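Local atomic coordinates of Aar187cp (Eremothecium gossypii, PDB entry 3ZIL), a protein that probably regulates sister-chromatid cohesion as the cohesin-associated factor Wpl1, represented here by its all-helical Wap1 domain. Residues L46-D49 with M50-E54; P36-R39 with R40-L44; A126-R129 with L130-L133; C57-I60 with V61-H65; S269-E272 with I273-N276. All coordinates share one frame; numbering follows the deposited sequence.

Contact 1: residues L46-D49 with M50-E54; sequences LCLD and MMNNE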
loop_
_atom_site.group_PDB
_atom_site.type_symbol
_atom_site.label_atom_id
_atom_site.label_comp_id
_atom_site.label_asym_id
_atom_site.label_seq_id
_atom_site.Cartn_x
_atom_site.Cartn_y
_atom_site.Cartn_z
ATOM N N LEU A 46 7.754 -11.054 30.916
ATOM C CA LEU A 46 6.333 -10.678 30.866
ATOM C C LEU A 46 5.595 -11.204 29.610
ATOM O O LEU A 46 4.445 -11.747 29.713
ATOM C CB LEU A 46 6.211 -9.165 30.945
ATOM C CG LEU A 46 4.852 -8.523 30.654
ATOM C CD1 LEU A 46 3.859 -9.002 31.703
ATOM C CD2 LEU A 46 4.922 -6.974 30.485
ATOM N N CYS A 47 6.253 -11.023 28.458
ATOM C CA CYS A 47 5.698 -11.404 27.145
ATOM C C CYS A 47 5.502 -12.908 27.197
ATOM O O CYS A 47 4.465 -13.440 26.786
ATOM C CB CYS A 47 6.640 -11.012 25.999
ATOM S SG CYS A 47 6.711 -9.191 25.825
ATOM N N LEU A 48 6.499 -13.594 27.732
ATOM C CA LEU A 48 6.456 -15.079 27.707
ATOM C C LEU A 48 5.329 -15.653 28.632
ATOM O O LEU A 48 4.572 -16.530 28.228
ATOM C CB LEU A 48 7.831 -15.662 27.950
ATOM C CG LEU A 48 8.017 -17.157 27.596
ATOM C CD1 LEU A 48 7.766 -17.537 26.131
ATOM C CD2 LEU A 48 9.441 -17.514 27.948
ATOM N N ASP A 49 5.151 -15.070 29.817
ATOM C CA ASP A 49 3.984 -15.339 30.673
ATOM C C ASP A 49 2.640 -15.070 29.963
ATOM O O ASP A 49 1.688 -15.883 30.028
ATOM C CB ASP A 49 4.105 -14.511 31.954
ATOM C CG ASP A 49 5.292 -14.951 32.820
ATOM O OD1 ASP A 49 5.902 -15.990 32.534
ATOM O OD2 ASP A 49 5.643 -14.269 33.782
ATOM N N MET A 50 2.549 -13.932 29.294
ATOM C CA MET A 50 1.299 -13.503 28.646
ATOM C C MET A 50 1.025 -14.428 27.506
ATOM O O MET A 50 -0.089 -14.872 27.342
ATOM C CB MET A 50 1.452 -12.082 28.065
ATOM C CG MET A 50 1.511 -11.022 29.141
ATOM S SD MET A 50 1.836 -9.342 28.551
ATOM C CE MET A 50 0.261 -9.162 27.750
ATOM N N MET A 51 2.052 -14.719 26.718
ATOM C CA MET A 51 1.973 -15.725 25.643
ATOM C C MET A 51 1.516 -17.069 26.213
ATOM O O MET A 51 0.704 -17.706 25.593
ATOM C CB MET A 51 3.308 -15.885 24.879
ATOM C CG MET A 51 3.186 -16.845 23.702
ATOM S SD MET A 51 2.216 -16.146 22.306
ATOM C CE MET A 51 3.492 -15.211 21.437
ATOM N N ASN A 52 1.959 -17.446 27.433
ATOM C CA ASN A 52 1.599 -18.736 28.005
ATOM C C ASN A 52 0.285 -18.747 28.844
ATOM O O ASN A 52 -0.219 -19.815 29.212
ATOM C CB ASN A 52 2.801 -19.275 28.840
ATOM C CG ASN A 52 3.994 -19.724 27.961
ATOM O OD1 ASN A 52 3.867 -19.909 26.740
ATOM N ND2 ASN A 52 5.182 -19.821 28.567
ATOM N N ASN A 53 -0.268 -17.571 29.166
ATOM C CA ASN A 53 -1.333 -17.505 30.162
ATOM C C ASN A 53 -2.362 -16.416 29.806
ATOM O O ASN A 53 -2.165 -15.210 30.078
ATOM C CB ASN A 53 -0.727 -17.350 31.594
ATOM C CG ASN A 53 -1.797 -17.229 32.658
ATOM O OD1 ASN A 53 -2.971 -17.216 32.330
ATOM N ND2 ASN A 53 -1.414 -17.113 33.924
ATOM N N GLU A 54 -3.437 -16.847 29.136
ATOM C CA GLU A 54 -4.524 -15.978 28.691
ATOM C C GLU A 54 -5.169 -15.315 29.926
ATOM O O GLU A 54 -5.597 -14.166 29.903
ATOM C CB GLU A 54 -5.522 -16.821 27.844
ATOM C CG GLU A 54 -6.747 -16.100 27.285
ATOM C CD GLU A 54 -6.391 -14.975 26.302
ATOM O OE1 GLU A 54 -5.735 -15.253 25.279
ATOM O OE2 GLU A 54 -6.751 -13.796 26.546
#
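Leu-46 and Met-50, one turn apart on helix 36-52, supply the apolar part of this contact. The methyl CD1 of Leu-46 lies 3.8 Å from SD of Met-50, the two side chains crossing rather than running alongside each other. Met-50 turns back over the preceding turn because its CG stands anti to its carbonyl carbon (chi1 -71°), and this brings CG to 3.1 Å from Leu-46 O. Beyond SD the chain bends away, and the side chain packs on Leu-56 and Cys-57 of helix 54-72 and on Ile-90 of helix 81-93. Leu-48 and Asn-52 form a different kind of pair: they lie side by side and point the same way, with Leu-48 CG 4.0 Å from Asn-52 ND2.

Together these residues make the last turns of an alpha helix, just before the short break that leads into helix 54-72 of the Wap1 domain. The backbone bonds follow the usual i to i+4 spacing. Met-51 N reaches Cys-47 O at 2.7 Å in an almost straight bond (169°), whereas Asn-52 N to Leu-48 O, 2.9 Å long, is bent to 137°.

The polar side chains find partners elsewhere in the chain. The amide oxygen of Asn-52 is hydrogen-bonded to Lys-141 of helix 129-141. Asn-53, where the chain leaves helical geometry, N-caps the next helix: its OD1 accepts from Leu-56 N, and its ND2 is bonded to Tyr-20 OH.

Contact 2: residues P36-R39 with R40-L44; sequences PEHR and RNNML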
loop_
_atom_site.group_PDB
_atom_site.type_symbol
_atom_site.label_atom_id
_atom_site.label_comp_id
_atom_site.label_asym_id
_atom_site.label_seq_id
_atom_site.Cartn_x
_atom_site.Cartn_y
_atom_site.Cartn_z
ATOM N N PRO A 36 19.251 -1.041 30.766
ATOM C CA PRO A 36 18.319 -1.473 29.718
ATOM C C PRO A 36 18.237 -3.012 29.565
ATOM O O PRO A 36 17.206 -3.523 29.142
ATOM C CB PRO A 36 18.865 -0.792 28.449
ATOM C CG PRO A 36 19.659 0.382 28.957
ATOM C CD PRO A 36 20.278 -0.106 30.251
ATOM N N GLU A 37 19.299 -3.732 29.918
ATOM C CA GLU A 37 19.289 -5.211 29.853
ATOM C C GLU A 37 18.262 -5.820 30.842
ATOM O O GLU A 37 17.550 -6.770 30.505
ATOM C CB GLU A 37 20.696 -5.789 30.131
ATOM C CG GLU A 37 20.822 -7.300 29.867
ATOM C CD GLU A 37 22.168 -7.903 30.295
ATOM O OE1 GLU A 37 22.891 -7.273 31.101
ATOM O OE2 GLU A 37 22.484 -9.029 29.868
ATOM N N HIS A 38 18.232 -5.299 32.074
ATOM C CA HIS A 38 17.334 -5.770 33.107
ATOM C C HIS A 38 15.919 -5.463 32.676
ATOM O O HIS A 38 15.011 -6.298 32.800
ATOM C CB HIS A 38 17.657 -5.108 34.451
ATOM C CG HIS A 38 16.790 -5.601 35.618
ATOM N ND1 HIS A 38 17.127 -6.687 36.385
ATOM C CD2 HIS A 38 15.588 -5.107 36.153
ATOM C CE1 HIS A 38 16.189 -6.873 37.352
ATOM N NE2 HIS A 38 15.253 -5.904 37.216
ATOM N N ARG A 39 15.687 -4.233 32.237
ATOM C CA ARG A 39 14.366 -3.855 31.686
ATOM C C ARG A 39 13.960 -4.856 30.611
ATOM O O ARG A 39 12.863 -5.502 30.670
ATOM C CB ARG A 39 14.399 -2.429 31.140
ATOM C CG ARG A 39 13.138 -2.008 30.343
ATOM C CD ARG A 39 13.166 -0.492 29.997
ATOM N NE ARG A 39 12.314 -0.058 28.872
ATOM C CZ ARG A 39 10.985 0.025 28.845
ATOM N NH1 ARG A 39 10.212 -0.417 29.873
ATOM N NH2 ARG A 39 10.401 0.490 27.725
ATOM N N ARG A 40 14.849 -4.994 29.629
ATOM C CA ARG A 40 14.598 -5.946 28.533
ATOM C C ARG A 40 14.238 -7.357 29.057
ATOM O O ARG A 40 13.380 -8.038 28.466
ATOM C CB ARG A 40 15.787 -6.041 27.590
ATOM C CG ARG A 40 15.519 -6.999 26.461
ATOM C CD ARG A 40 16.685 -7.140 25.511
ATOM N NE ARG A 40 17.880 -7.918 25.878
ATOM C CZ ARG A 40 17.997 -8.823 26.817
ATOM N NH1 ARG A 40 16.959 -9.130 27.575
ATOM N NH2 ARG A 40 19.171 -9.433 26.991
ATOM N N ASN A 41 14.932 -7.781 30.120
ATOM C CA ASN A 41 14.754 -9.119 30.652
ATOM C C ASN A 41 13.414 -9.291 31.356
ATOM O O ASN A 41 12.736 -10.333 31.186
ATOM C CB ASN A 41 15.943 -9.509 31.555
ATOM C CG ASN A 41 17.204 -9.879 30.721
ATOM O OD1 ASN A 41 17.209 -9.772 29.492
ATOM N ND2 ASN A 41 18.249 -10.266 31.374
ATOM N N ASN A 42 13.011 -8.269 32.120
ATOM C CA ASN A 42 11.688 -8.299 32.715
ATOM C C ASN A 42 10.656 -8.292 31.577
ATOM O O ASN A 42 9.641 -8.968 31.688
ATOM C CB ASN A 42 11.421 -7.101 33.648
ATOM C CG ASN A 42 12.204 -7.222 34.986
ATOM O OD1 ASN A 42 12.218 -6.327 35.775
ATOM N ND2 ASN A 42 12.819 -8.325 35.203
ATOM N N MET A 43 10.887 -7.505 30.536
ATOM C CA MET A 43 9.816 -7.407 29.453
ATOM C C MET A 43 9.702 -8.793 28.780
ATOM O O MET A 43 8.585 -9.278 28.424
ATOM C CB MET A 43 10.134 -6.267 28.437
ATOM C CG MET A 43 9.002 -6.088 27.356
ATOM S SD MET A 43 9.563 -4.651 26.348
ATOM C CE MET A 43 9.423 -3.249 27.461
ATOM N N LEU A 44 10.853 -9.426 28.581
ATOM C CA LEU A 44 10.848 -10.778 28.003
ATOM C C LEU A 44 10.037 -11.785 28.799
ATOM O O LEU A 44 9.181 -12.559 28.273
ATOM C CB LEU A 44 12.287 -11.280 27.766
ATOM C CG LEU A 44 12.479 -12.749 27.287
ATOM C CD1 LEU A 44 11.722 -12.856 25.937
ATOM C CD2 LEU A 44 13.944 -13.149 27.120
HETATM O O HOH W 1 20.990 -11.487 30.291
#
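Arg-39 and Met-43 form the closely packed side of this contact. The methyl CE of Met-43 sits 3.6 Å above the guanidinium plane of Arg-39, offset toward its rim. An extended chain, with CG anti to the backbone nitrogen (chi1 171°), carries that guanidinium to the carbonyls of Trp-71, Cys-72 and Gly-75, which fix its orientation, while Trp-71 adds a cation-pi contact. Asn-42 places ND2 over one face of the His-38 ring, near the rim and 3.9 Å above its plane, with amide and ring planes 68° apart; its OD1 is hydrogen-bonded to Ser-29. Were Asn-42 an alanine, Ser-29 OG would probably lose this partner and the His-38 ring the amide beside its face.

The solvent side is looser. Glu-37 and Asn-41 are joined through a water that donates to Glu-37 OE2 at 2.9 Å and accepts from Asn-41 ND2 at 3.2 Å. Glu-37 OE2 stays 4.4 Å from Arg-40 NH2 and well out of the guanidinium plane, so any attraction is one of charge alone. Side chains paired at i and i+4 are typical of the opening turns of an alpha helix with one buried and one wet face.

Contact 3: residues A126-R129 with L130-L133; sequences AGSR and LVKL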
loop_
_atom_site.group_PDB
_atom_site.type_symbol
_atom_site.label_atom_id
_atom_site.label_comp_id
_atom_site.label_asym_id
_atom_site.label_seq_id
_atom_site.Cartn_x
_atom_site.Cartn_y
_atom_site.Cartn_z
ATOM N N ALA A 126 22.121 -11.048 23.315
ATOM C CA ALA A 126 23.106 -10.929 24.411
ATOM C C ALA A 126 22.396 -11.318 25.706
ATOM O O ALA A 126 21.408 -10.692 26.074
ATOM C CB ALA A 126 23.545 -9.475 24.532
ATOM N N GLY A 127 22.836 -12.346 26.405
ATOM C CA GLY A 127 22.232 -12.585 27.712
ATOM C C GLY A 127 22.632 -13.878 28.352
ATOM O O GLY A 127 23.344 -14.674 27.753
ATOM N N SER A 128 22.174 -14.103 29.576
ATOM C CA SER A 128 22.374 -15.417 30.190
ATOM C C SER A 128 21.845 -16.576 29.281
ATOM O O SER A 128 21.104 -16.378 28.272
ATOM C CB SER A 128 21.689 -15.456 31.535
ATOM O OG SER A 128 20.285 -15.537 31.358
ATOM N N ARG A 129 22.174 -17.791 29.669
ATOM C CA ARG A 129 21.651 -18.977 29.003
ATOM C C ARG A 129 20.147 -19.041 29.067
ATOM O O ARG A 129 19.451 -19.335 28.075
ATOM C CB ARG A 129 22.244 -20.269 29.620
ATOM C CG ARG A 129 21.649 -21.566 29.065
ATOM C CD ARG A 129 21.464 -22.628 30.149
ATOM N NE ARG A 129 20.816 -23.877 29.710
ATOM C CZ ARG A 129 19.716 -24.406 30.258
ATOM N NH1 ARG A 129 19.094 -23.786 31.261
ATOM N NH2 ARG A 129 19.224 -25.559 29.792
ATOM N N LEU A 130 19.602 -18.855 30.264
ATOM C CA LEU A 130 18.142 -18.920 30.401
ATOM C C LEU A 130 17.391 -17.812 29.586
ATOM O O LEU A 130 16.266 -18.084 29.087
ATOM C CB LEU A 130 17.734 -18.874 31.841
ATOM C CG LEU A 130 16.258 -19.149 32.151
ATOM C CD1 LEU A 130 15.733 -20.434 31.483
ATOM C CD2 LEU A 130 16.072 -19.226 33.663
ATOM N N VAL A 131 18.000 -16.592 29.522
ATOM C CA VAL A 131 17.494 -15.449 28.752
ATOM C C VAL A 131 17.395 -15.919 27.295
ATOM O O VAL A 131 16.337 -15.776 26.659
ATOM C CB VAL A 131 18.332 -14.145 28.953
ATOM C CG1 VAL A 131 18.107 -13.170 27.775
ATOM C CG2 VAL A 131 17.943 -13.402 30.255
ATOM N N LYS A 132 18.470 -16.539 26.773
ATOM C CA LYS A 132 18.515 -16.966 25.384
ATOM C C LYS A 132 17.505 -18.085 25.112
ATOM O O LYS A 132 16.799 -18.080 24.085
ATOM C CB LYS A 132 19.918 -17.452 25.011
ATOM C CG LYS A 132 20.975 -16.396 24.851
ATOM C CD LYS A 132 22.315 -17.134 24.765
ATOM C CE LYS A 132 23.241 -16.388 23.841
ATOM N NZ LYS A 132 24.099 -15.696 24.782
ATOM N N LEU A 133 17.415 -19.055 26.027
ATOM C CA LEU A 133 16.357 -20.084 25.903
ATOM C C LEU A 133 14.976 -19.471 25.921
ATOM O O LEU A 133 14.098 -19.899 25.165
ATOM C CB LEU A 133 16.403 -21.079 27.038
ATOM C CG LEU A 133 16.824 -22.529 26.866
ATOM C CD1 LEU A 133 17.762 -22.794 25.692
ATOM C CD2 LEU A 133 17.415 -22.934 28.212
#
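Arg-129 O accepts from Leu-133 N at 2.9 Å, the shortest hydrogen bond of this contact and, at 171°, a nearly straight one. One residue earlier, Ser-128 O takes the N-H of Lys-132 at 3.0 Å, so helical bonding is established from the very first turn. Ser-128 also uses its side chain: as the N-cap residue it accepts from Val-131 N through OG at 3.1 Å, occupying an N-H that the start of a helix leaves without a carbonyl from a preceding turn. A first torsion of 74° swings OG toward that N-H, and there it also touches CG2 of Val-131.

Before the cap, the chain runs through Gly-127 in an almost fully extended conformation. A beta carbon at this place would press on the carbonyl oxygen of Ala-126 and collide with Val-131 CG1, so only glycine suits this backbone path. The carbonyl of Gly-127 receives Lys-132 NZ in a weak bond of 3.2 Å, the lysine chain folding back along the loop to reach it.

On the outer side, Leu-133 lays its CD2 over the centre of the Arg-129 guanidinium, 3.4 Å above the plane, an apolar lid on one face of a flat cation.

Helix 129-141 thus starts at the surface, where Val-131 packs on Arg-40 and Asn-41 of helix 36-52 and, with Lys-132, on Ile-125 of the preceding loop; Ala-126 O takes a weak bond from Arg-40 NH2.

Contact 4: residues C57-I60 with V61-H65; sequences CQYI and VKYRH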
loop_
_atom_site.group_PDB
_atom_site.type_symbol
_atom_site.label_atom_id
_atom_site.label_comp_id
_atom_site.label_asym_id
_atom_site.label_seq_id
_atom_site.Cartn_x
_atom_site.Cartn_y
_atom_site.Cartn_z
ATOM N N CYS A 57 -3.311 -12.273 30.862
ATOM C CA CYS A 57 -3.694 -11.269 29.888
ATOM C C CYS A 57 -5.035 -10.611 30.231
ATOM O O CYS A 57 -5.151 -9.411 30.148
ATOM C CB CYS A 57 -3.711 -11.816 28.457
ATOM S SG CYS A 57 -2.108 -12.352 27.785
ATOM N N GLN A 58 -6.037 -11.389 30.609
ATOM C CA GLN A 58 -7.358 -10.868 30.971
ATOM C C GLN A 58 -7.250 -9.973 32.192
ATOM O O GLN A 58 -7.710 -8.819 32.199
ATOM C CB GLN A 58 -8.340 -12.029 31.195
ATOM C CG GLN A 58 -8.943 -12.586 29.907
ATOM C CD GLN A 58 -9.432 -14.039 30.059
ATOM O OE1 GLN A 58 -8.632 -14.986 30.121
ATOM N NE2 GLN A 58 -10.754 -14.220 30.111
ATOM N N TYR A 59 -6.522 -10.476 33.182
ATOM C CA TYR A 59 -6.204 -9.719 34.376
ATOM C C TYR A 59 -5.599 -8.330 34.057
ATOM O O TYR A 59 -6.118 -7.279 34.494
ATOM C CB TYR A 59 -5.294 -10.532 35.307
ATOM C CG TYR A 59 -4.918 -9.722 36.511
ATOM C CD1 TYR A 59 -3.800 -8.903 36.464
ATOM C CD2 TYR A 59 -5.713 -9.714 37.683
ATOM C CE1 TYR A 59 -3.447 -8.105 37.525
ATOM C CE2 TYR A 59 -5.359 -8.918 38.787
ATOM C CZ TYR A 59 -4.213 -8.095 38.674
ATOM O OH TYR A 59 -3.744 -7.264 39.668
ATOM N N ILE A 60 -4.494 -8.309 33.311
ATOM C CA ILE A 60 -3.886 -7.027 32.875
ATOM C C ILE A 60 -4.931 -6.116 32.253
ATOM O O ILE A 60 -5.063 -4.905 32.574
ATOM C CB ILE A 60 -2.694 -7.275 31.907
ATOM C CG1 ILE A 60 -1.544 -7.968 32.648
ATOM C CG2 ILE A 60 -2.247 -5.968 31.241
ATOM C CD1 ILE A 60 -0.512 -8.621 31.688
ATOM N N VAL A 61 -5.729 -6.666 31.358
ATOM C CA VAL A 61 -6.534 -5.757 30.553
ATOM C C VAL A 61 -7.646 -5.223 31.450
ATOM O O VAL A 61 -7.969 -4.018 31.396
ATOM C CB VAL A 61 -7.036 -6.489 29.274
ATOM C CG1 VAL A 61 -8.269 -5.823 28.693
ATOM C CG2 VAL A 61 -5.912 -6.543 28.255
ATOM N N LYS A 62 -8.190 -6.076 32.347
ATOM C CA LYS A 62 -9.295 -5.574 33.207
ATOM C C LYS A 62 -8.887 -4.611 34.266
ATOM O O LYS A 62 -9.701 -3.808 34.685
ATOM C CB LYS A 62 -10.035 -6.703 33.957
ATOM C CG LYS A 62 -10.710 -7.719 33.049
ATOM C CD LYS A 62 -11.414 -8.835 33.838
ATOM C CE LYS A 62 -12.640 -8.292 34.572
ATOM N NZ LYS A 62 -13.833 -9.195 34.509
ATOM N N TYR A 63 -7.685 -4.782 34.802
ATOM C CA TYR A 63 -7.337 -4.159 36.046
ATOM C C TYR A 63 -6.058 -3.388 36.033
ATOM O O TYR A 63 -5.926 -2.523 36.882
ATOM C CB TYR A 63 -7.161 -5.172 37.169
ATOM C CG TYR A 63 -8.373 -5.978 37.437
ATOM C CD1 TYR A 63 -9.581 -5.372 37.792
ATOM C CD2 TYR A 63 -8.313 -7.378 37.363
ATOM C CE1 TYR A 63 -10.710 -6.134 38.031
ATOM C CE2 TYR A 63 -9.399 -8.145 37.637
ATOM C CZ TYR A 63 -10.580 -7.516 37.979
ATOM O OH TYR A 63 -11.646 -8.295 38.225
ATOM N N ARG A 64 -5.084 -3.754 35.186
ATOM C CA ARG A 64 -3.826 -3.017 35.185
ATOM C C ARG A 64 -3.345 -2.554 33.811
ATOM O O ARG A 64 -2.177 -2.442 33.592
ATOM C CB ARG A 64 -2.752 -3.837 35.952
ATOM C CG ARG A 64 -3.288 -4.092 37.349
ATOM C CD ARG A 64 -2.271 -4.730 38.249
ATOM N NE ARG A 64 -1.151 -3.849 38.486
ATOM C CZ ARG A 64 -0.126 -4.172 39.264
ATOM N NH1 ARG A 64 -0.082 -5.352 39.880
ATOM N NH2 ARG A 64 0.851 -3.318 39.407
ATOM N N HIS A 65 -4.264 -2.323 32.879
ATOM C CA HIS A 65 -3.891 -2.087 31.523
ATOM C C HIS A 65 -3.030 -0.813 31.400
ATOM O O HIS A 65 -1.934 -0.818 30.803
ATOM C CB HIS A 65 -5.153 -2.020 30.677
ATOM C CG HIS A 65 -4.928 -2.355 29.223
ATOM N ND1 HIS A 65 -5.934 -2.373 28.303
ATOM C CD2 HIS A 65 -3.733 -2.694 28.529
ATOM C CE1 HIS A 65 -5.415 -2.714 27.098
ATOM N NE2 HIS A 65 -4.053 -2.889 27.248
#
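Tyr-59 and Tyr-63 meet where the regular alpha-helical winding of helix 54-72 opens into a wider pi-type turn at residues 61-64. Their ring centroids are 5.4 Å apart and the planes are inclined at 58°, an oblique pair. The closest carbons are the two CD2 atoms, 3.5 Å from one another, and the Tyr-59 CD2 comes in at the edge of the Tyr-63 ring, while Tyr-63 CB lies over one face of the Tyr-59 ring. The far end of Tyr-59 meets Arg-64, whose CD is 3.3 Å from the phenol OH.

The backbone sets these positions. Tyr-59 O accepts from Tyr-63 N at 3.0 Å, and Ile-60 O is shared, taking Arg-64 N at 2.9 Å and Tyr-63 N in a weak bond. With CG anti to its backbone nitrogen (chi1 177°), Tyr-59 extends its ring along the later turn. A serine in place of Tyr-59 would probably leave the edge of the Tyr-63 ring and the aliphatic part of Arg-64 without their aromatic neighbour, and open a gap beside helix 20-27.

Further out, Arg-64 is anchored by salt bridges to Glu-67 and Asp-25, and Tyr-59 packs on Ser-21 and Leu-24. Ile-60 faces inward against Leu-24, Met-50 and Ile-94. His-65 donates through NE2 to Ile-94 O, and CG2 of Val-61 sits 4.0 Å above the centre of the His-65 ring.

Contact 5: residues S269-E272 with I273-N276; sequences SISE and IKTN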
loop_
_atom_site.group_PDB
_atom_site.type_symbol
_atom_site.label_atom_id
_atom_site.label_comp_id
_atom_site.label_asym_id
_atom_site.label_seq_id
_atom_site.Cartn_x
_atom_site.Cartn_y
_atom_site.Cartn_z
ATOM N N SER A 269 -14.098 -12.144 -20.010
ATOM C CA SER A 269 -13.220 -12.744 -18.955
ATOM C C SER A 269 -14.021 -13.460 -17.851
ATOM O O SER A 269 -15.053 -12.984 -17.396
ATOM C CB SER A 269 -12.297 -11.719 -18.286
ATOM O OG SER A 269 -11.359 -12.371 -17.423
ATOM N N ILE A 270 -13.504 -14.608 -17.440
ATOM C CA ILE A 270 -14.080 -15.386 -16.350
ATOM C C ILE A 270 -13.022 -15.435 -15.188
ATOM O O ILE A 270 -13.077 -16.297 -14.285
ATOM C CB ILE A 270 -14.568 -16.770 -16.900
ATOM C CG1 ILE A 270 -15.806 -16.600 -17.826
ATOM C CG2 ILE A 270 -14.805 -17.791 -15.792
ATOM C CD1 ILE A 270 -17.189 -16.681 -17.178
ATOM N N SER A 271 -12.068 -14.492 -15.223
ATOM C CA SER A 271 -10.995 -14.418 -14.225
ATOM C C SER A 271 -11.141 -13.093 -13.455
ATOM O O SER A 271 -11.120 -12.014 -14.053
ATOM C CB SER A 271 -9.608 -14.534 -14.895
ATOM O OG SER A 271 -8.534 -14.310 -13.960
ATOM N N GLU A 272 -11.322 -13.184 -12.139
ATOM C CA GLU A 272 -11.432 -12.012 -11.286
ATOM C C GLU A 272 -10.063 -11.415 -11.170
ATOM O O GLU A 272 -9.912 -10.189 -11.184
ATOM C CB GLU A 272 -11.911 -12.361 -9.874
ATOM C CG GLU A 272 -11.492 -11.280 -8.877
ATOM C CD GLU A 272 -11.980 -11.492 -7.448
ATOM O OE1 GLU A 272 -13.198 -11.687 -7.253
ATOM O OE2 GLU A 272 -11.138 -11.428 -6.515
ATOM N N ILE A 273 -9.063 -12.275 -11.012
ATOM C CA ILE A 273 -7.698 -11.777 -10.885
ATOM C C ILE A 273 -7.299 -11.060 -12.202
ATOM O O ILE A 273 -6.783 -9.924 -12.192
ATOM C CB ILE A 273 -6.685 -12.844 -10.365
ATOM C CG1 ILE A 273 -5.254 -12.544 -10.855
ATOM C CG2 ILE A 273 -7.149 -14.269 -10.715
ATOM C CD1 ILE A 273 -4.138 -12.888 -9.864
ATOM N N LYS A 274 -7.587 -11.672 -13.341
ATOM C CA LYS A 274 -7.100 -11.019 -14.518
ATOM C C LYS A 274 -7.876 -9.694 -14.802
ATOM O O LYS A 274 -7.317 -8.765 -15.354
ATOM C CB LYS A 274 -7.003 -11.946 -15.715
ATOM C CG LYS A 274 -5.812 -12.917 -15.733
ATOM C CD LYS A 274 -5.678 -13.483 -17.153
ATOM C CE LYS A 274 -5.328 -14.961 -17.226
ATOM N NZ LYS A 274 -4.793 -15.302 -18.595
ATOM N N THR A 275 -9.124 -9.612 -14.380
ATOM C CA THR A 275 -9.982 -8.509 -14.727
ATOM C C THR A 275 -9.622 -7.281 -13.901
ATOM O O THR A 275 -9.352 -6.244 -14.454
ATOM C CB THR A 275 -11.450 -8.891 -14.554
ATOM O OG1 THR A 275 -11.755 -9.870 -15.556
ATOM C CG2 THR A 275 -12.342 -7.688 -14.774
ATOM N N ASN A 276 -9.580 -7.450 -12.582
ATOM C CA ASN A 276 -9.089 -6.423 -11.708
ATOM C C ASN A 276 -7.710 -5.900 -12.035
ATOM O O ASN A 276 -7.468 -4.706 -11.967
ATOM C CB ASN A 276 -9.173 -6.860 -10.269
ATOM C CG ASN A 276 -10.589 -6.906 -9.788
ATOM O OD1 ASN A 276 -11.493 -6.282 -10.385
ATOM N ND2 ASN A 276 -10.816 -7.648 -8.710
#
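An N-cap with an ST turn in front of it begins helix 272-289, and Ser-271 is central to both. As the capping residue it accepts from Lys-274 N through OG at 2.9 Å; the hydroxyl is placed by a first torsion anti to the backbone nitrogen (chi1 173°) and also lies against Lys-274 CB. Its own amide N-H goes the other way, to Ser-269 OG at 3.1 Å, which closes the ST turn. Ser-269 OG is bonded in addition to Asn-265 of helix 264-267, tying the loop to the preceding short helix.

The carbonyl of Ser-271 is gripped twice by one residue. Thr-275 OG1 donates to it at 2.7 Å, almost in line with the carbonyl bond, and Thr-275 N adds a weak bond. The threonine hydroxyl therefore reinforces the first turn, where the main-chain bonding is still imperfect. Regular spacing takes over with Asn-276 N to Glu-272 O, 3.1 Å long at 161°.

Asn-276 packs on an acidic side chain of a bound peptide. Within the turn its amide is inclined at 36° to the carboxylate plane of Glu-272, and ND2 comes to 3.7 Å from Glu-272 CG.

How the contacts relate
Contacts 2 and 1 succeed each other along helix 36-52, their centres about 15 Å apart, and contact 4 lies on the next helix, 54-72. The helices touch through Met-50, whose SD lies 4.0 Å from Ile-60 CD1 and whose O lies 3.3 Å from Cys-57 SG. Contact 3 lies against the start of helix 36-52: Asn-41 ND2 comes to 3.3 Å from Val-131 CG2, joining the start of helix 129-141 to contact 2, about 11 Å away between centres. These four therefore belong to one helical cluster. Contact 5 is remote, about 45 Å from contact 1 between centres, and is the one of the five with the bound peptide within reach.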